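Local coordinates for hypothetical protein VC0714 (Vibrio cholerae O1 biovar eltor str. N16961, PDB 1U9D) that is of unknown function but belongs to the DUF1904 family, a member of the MIF clan of sequence families, at residues V70-F75 against Q87-Q92. Residues are numbered along the deposited sequence; the frame is centred on the assembly and turned at random.
Sequences VEVLWF and QVITDQ
Ile89 reaches from its helix toward two valines of the strand, Val70 and Val72, and its two branches divide the work. The methyl CG2 meets Val70 tip to tip, ending 4.0 Å from Val70 CG2. The longer arm goes the other way along the strand, stretched out by a chi2 of 171°. Its end, Ile89 CD1, passes obliquely across Val72 and comes within 4.2 Å of Val72 CG2. Both valines hold CG1 anti to their own backbone N, with chi1 near 180°, and offer the other methyl, CG2, to the isoleucine. Val72 CG1 is used elsewhere: it lies 4.0 Å above the plane of the Trp74 ring, offset toward its rim. All three touching residues are buried, and both contacts are methyl against methyl. The backbones stay well apart, with Val70 CA and Ile89 CA 8.4 Å from each other. Ile89 also touches Leu19 of strand 18-22 and Val105 of strand 104-109, the neighbours of strand 69-74 in the sheet, so this one side chain touches three neighbouring strands. Backbone hydrogen bonds tie Val70 and Val72 to strand 104-109. Here helix 79-97 covers the sheet as the crossover of a beta-alpha-beta unit, joining the parallel strands 69-74 and 104-109, as in the beta-alpha-beta units of the MIF clan, to which the family is assigned.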
ATOM      1  N   VAL A  70     -24.493  -3.000  -3.021  1.00 17.29           N
ATOM      2  CA  VAL A  70     -23.397  -2.244  -3.586  1.00 18.12           C
ATOM      3  C   VAL A  70     -22.547  -3.258  -4.335  1.00 17.81           C
ATOM      4  O   VAL A  70     -22.115  -4.254  -3.747  1.00 16.58           O
ATOM      5  CB  VAL A  70     -22.547  -1.577  -2.512  1.00 18.43           C
ATOM      6  CG1 VAL A  70     -21.394  -0.792  -3.155  1.00 19.75           C
ATOM      7  CG2 VAL A  70     -23.411  -0.691  -1.629  1.00 21.09           C
ATOM      8  N   GLU A  71     -22.358  -3.029  -5.625  1.00 17.27           N
ATOM      9  CA  GLU A  71     -21.493  -3.838  -6.448  1.00 18.52           C
ATOM     10  C   GLU A  71     -20.187  -3.080  -6.529  1.00 18.46           C
ATOM     11  O   GLU A  71     -20.207  -1.862  -6.713  1.00 18.57           O
ATOM     12  CB  GLU A  71     -22.040  -3.976  -7.851  1.00 19.50           C
ATOM     13  CG  GLU A  71     -23.203  -4.925  -8.026  1.00 25.99           C
ATOM     14  CD  GLU A  71     -23.687  -4.934  -9.465  1.00 32.39           C
ATOM     15  OE1 GLU A  71     -23.715  -3.851 -10.087  1.00 36.55           O
ATOM     16  OE2 GLU A  71     -24.007  -6.017  -9.978  1.00 37.73           O
ATOM     17  N   VAL A  72     -19.075  -3.782  -6.380  1.00 17.28           N
ATOM     18  CA  VAL A  72     -17.747  -3.152  -6.457  1.00 16.22           C
ATOM     19  C   VAL A  72     -17.063  -3.829  -7.617  1.00 16.57           C
ATOM     20  O   VAL A  72     -16.801  -5.030  -7.580  1.00 15.38           O
ATOM     21  CB  VAL A  72     -16.951  -3.331  -5.192  1.00 15.85           C
ATOM     22  CG1 VAL A  72     -15.562  -2.724  -5.317  1.00 14.10           C
ATOM     23  CG2 VAL A  72     -17.683  -2.723  -4.001  1.00 17.01           C
ATOM     24  N   LEU A  73     -16.837  -3.093  -8.693  1.00 15.83           N
ATOM     25  CA  LEU A  73     -16.117  -3.633  -9.820  1.00 17.13           C
ATOM     26  C   LEU A  73     -14.689  -3.160  -9.661  1.00 16.60           C
ATOM     27  O   LEU A  73     -14.449  -1.965  -9.527  1.00 17.32           O
ATOM     28  CB  LEU A  73     -16.690  -3.161 -11.133  1.00 17.61           C
ATOM     29  CG  LEU A  73     -18.035  -3.815 -11.419  1.00 23.41           C
ATOM     30  CD1 LEU A  73     -19.144  -2.970 -10.865  1.00 27.63           C
ATOM     31  CD2 LEU A  73     -18.199  -4.060 -12.935  1.00 28.98           C
ATOM     32  N   TRP A  74     -13.749  -4.089  -9.591  1.00 16.07           N
ATOM     33  CA  TRP A  74     -12.371  -3.680  -9.304  1.00 16.03           C
ATOM     34  C   TRP A  74     -11.342  -4.674  -9.786  1.00 15.42           C
ATOM     35  O   TRP A  74     -11.705  -5.716 -10.248  1.00 15.62           O
ATOM     36  CB  TRP A  74     -12.225  -3.428  -7.805  1.00 15.75           C
ATOM     37  CG  TRP A  74     -12.237  -4.662  -6.929  1.00 16.17           C
ATOM     38  CD1 TRP A  74     -12.673  -5.925  -7.247  1.00 17.94           C
ATOM     39  CD2 TRP A  74     -11.804  -4.726  -5.573  1.00 18.25           C
ATOM     40  NE1 TRP A  74     -12.508  -6.768  -6.173  1.00 19.36           N
ATOM     41  CE2 TRP A  74     -11.970  -6.054  -5.135  1.00 19.37           C
ATOM     42  CE3 TRP A  74     -11.276  -3.786  -4.681  1.00 22.51           C
ATOM     43  CZ2 TRP A  74     -11.632  -6.462  -3.855  1.00 23.19           C
ATOM     44  CZ3 TRP A  74     -10.934  -4.191  -3.415  1.00 24.35           C
ATOM     45  CH2 TRP A  74     -11.122  -5.517  -3.011  1.00 21.80           C
ATOM     46  N   PHE A  75     -10.056  -4.365  -9.665  1.00 16.25           N
ATOM     47  CA  PHE A  75      -9.014  -5.332 -10.057  1.00 17.07           C
ATOM     48  C   PHE A  75      -8.721  -6.402  -9.030  1.00 19.28           C
ATOM     49  O   PHE A  75      -7.985  -7.368  -9.315  1.00 19.97           O
ATOM     50  CB  PHE A  75      -7.696  -4.615 -10.367  1.00 16.59           C
ATOM     51  CG  PHE A  75      -7.754  -3.724 -11.564  1.00 14.93           C
ATOM     52  CD1 PHE A  75      -8.383  -4.129 -12.705  1.00 12.90           C
ATOM     53  CD2 PHE A  75      -7.119  -2.480 -11.554  1.00 17.26           C
ATOM     54  CE1 PHE A  75      -8.417  -3.313 -13.832  1.00 16.86           C
ATOM     55  CE2 PHE A  75      -7.135  -1.664 -12.679  1.00 18.33           C
ATOM     56  CZ  PHE A  75      -7.797  -2.066 -13.804  1.00 18.08           C
ATOM     57  N   GLN A  87     -16.807  -4.412   5.225  1.00 22.12           N
ATOM     58  CA  GLN A  87     -17.215  -3.955   6.559  1.00 23.83           C
ATOM     59  C   GLN A  87     -17.384  -2.427   6.647  1.00 23.55           C
ATOM     60  O   GLN A  87     -18.357  -1.959   7.237  1.00 23.69           O
ATOM     61  CB  GLN A  87     -16.281  -4.492   7.635  1.00 25.39           C
ATOM     62  CG  GLN A  87     -16.861  -4.484   9.067  1.00 30.24           C
ATOM     63  CD  GLN A  87     -18.115  -5.356   9.210  1.00 35.83           C
ATOM     64  OE1 GLN A  87     -18.018  -6.589   9.223  1.00 39.69           O
ATOM     65  NE2 GLN A  87     -19.293  -4.716   9.293  1.00 38.58           N
ATOM     66  N   VAL A  88     -16.501  -1.662   6.013  1.00 23.27           N
ATOM     67  CA  VAL A  88     -16.620  -0.190   5.978  1.00 23.27           C
ATOM     68  C   VAL A  88     -17.910   0.287   5.291  1.00 22.08           C
ATOM     69  O   VAL A  88     -18.657   1.113   5.821  1.00 22.88           O
ATOM     70  CB  VAL A  88     -15.420   0.460   5.269  1.00 23.74           C
ATOM     71  CG1 VAL A  88     -15.692   1.968   4.999  1.00 24.31           C
ATOM     72  CG2 VAL A  88     -14.149   0.260   6.078  1.00 23.97           C
ATOM     73  N   ILE A  89     -18.188  -0.270   4.117  1.00 21.25           N
ATOM     74  CA  ILE A  89     -19.361   0.095   3.347  1.00 20.83           C
ATOM     75  C   ILE A  89     -20.602  -0.242   4.156  1.00 20.92           C
ATOM     76  O   ILE A  89     -21.529   0.525   4.221  1.00 20.30           O
ATOM     77  CB  ILE A  89     -19.383  -0.652   1.989  1.00 20.72           C
ATOM     78  CG1 ILE A  89     -18.282  -0.128   1.069  1.00 19.96           C
ATOM     79  CG2 ILE A  89     -20.709  -0.469   1.298  1.00 20.98           C
ATOM     80  CD1 ILE A  89     -18.082  -0.963  -0.233  1.00 21.13           C
ATOM     81  N   THR A  90     -20.608  -1.413   4.777  1.00 21.34           N
ATOM     82  CA  THR A  90     -21.765  -1.859   5.514  1.00 22.46           C
ATOM     83  C   THR A  90     -22.063  -0.962   6.695  1.00 23.48           C
ATOM     84  O   THR A  90     -23.209  -0.534   6.886  1.00 24.36           O
ATOM     85  CB  THR A  90     -21.545  -3.307   5.951  1.00 23.16           C
ATOM     86  OG1 THR A  90     -21.418  -4.116   4.770  1.00 23.13           O
ATOM     87  CG2 THR A  90     -22.761  -3.844   6.656  1.00 23.96           C
ATOM     88  N   ASP A  91     -21.017  -0.636   7.434  1.00 24.90           N
ATOM     89  CA  ASP A  91     -21.095   0.234   8.599  1.00 26.60           C
ATOM     90  C   ASP A  91     -21.570   1.649   8.270  1.00 26.31           C
ATOM     91  O   ASP A  91     -22.446   2.183   8.954  1.00 26.72           O
ATOM     92  CB  ASP A  91     -19.749   0.224   9.339  1.00 27.12           C
ATOM     93  CG  ASP A  91     -19.560  -1.043  10.183  1.00 33.24           C
ATOM     94  OD1 ASP A  91     -20.562  -1.782  10.380  1.00 40.63           O
ATOM     95  OD2 ASP A  91     -18.463  -1.398  10.691  1.00 40.23           O
ATOM     96  N   GLN A  92     -21.073   2.243   7.195  1.00 25.64           N
ATOM     97  CA  GLN A  92     -21.579   3.547   6.783  1.00 25.69           C
ATOM     98  C   GLN A  92     -23.042   3.534   6.349  1.00 26.01           C
ATOM     99  O   GLN A  92     -23.826   4.396   6.759  1.00 25.90           O
ATOM    100  CB  GLN A  92     -20.694   4.116   5.690  1.00 26.03           C
ATOM    101  CG  GLN A  92     -19.297   4.401   6.228  1.00 27.90           C
ATOM    102  CD  GLN A  92     -18.632   5.592   5.587  1.00 31.08           C
ATOM    103  OE1 GLN A  92     -17.466   5.872   5.873  1.00 34.44           O
ATOM    104  NE2 GLN A  92     -19.343   6.278   4.702  1.00 31.72           N
TER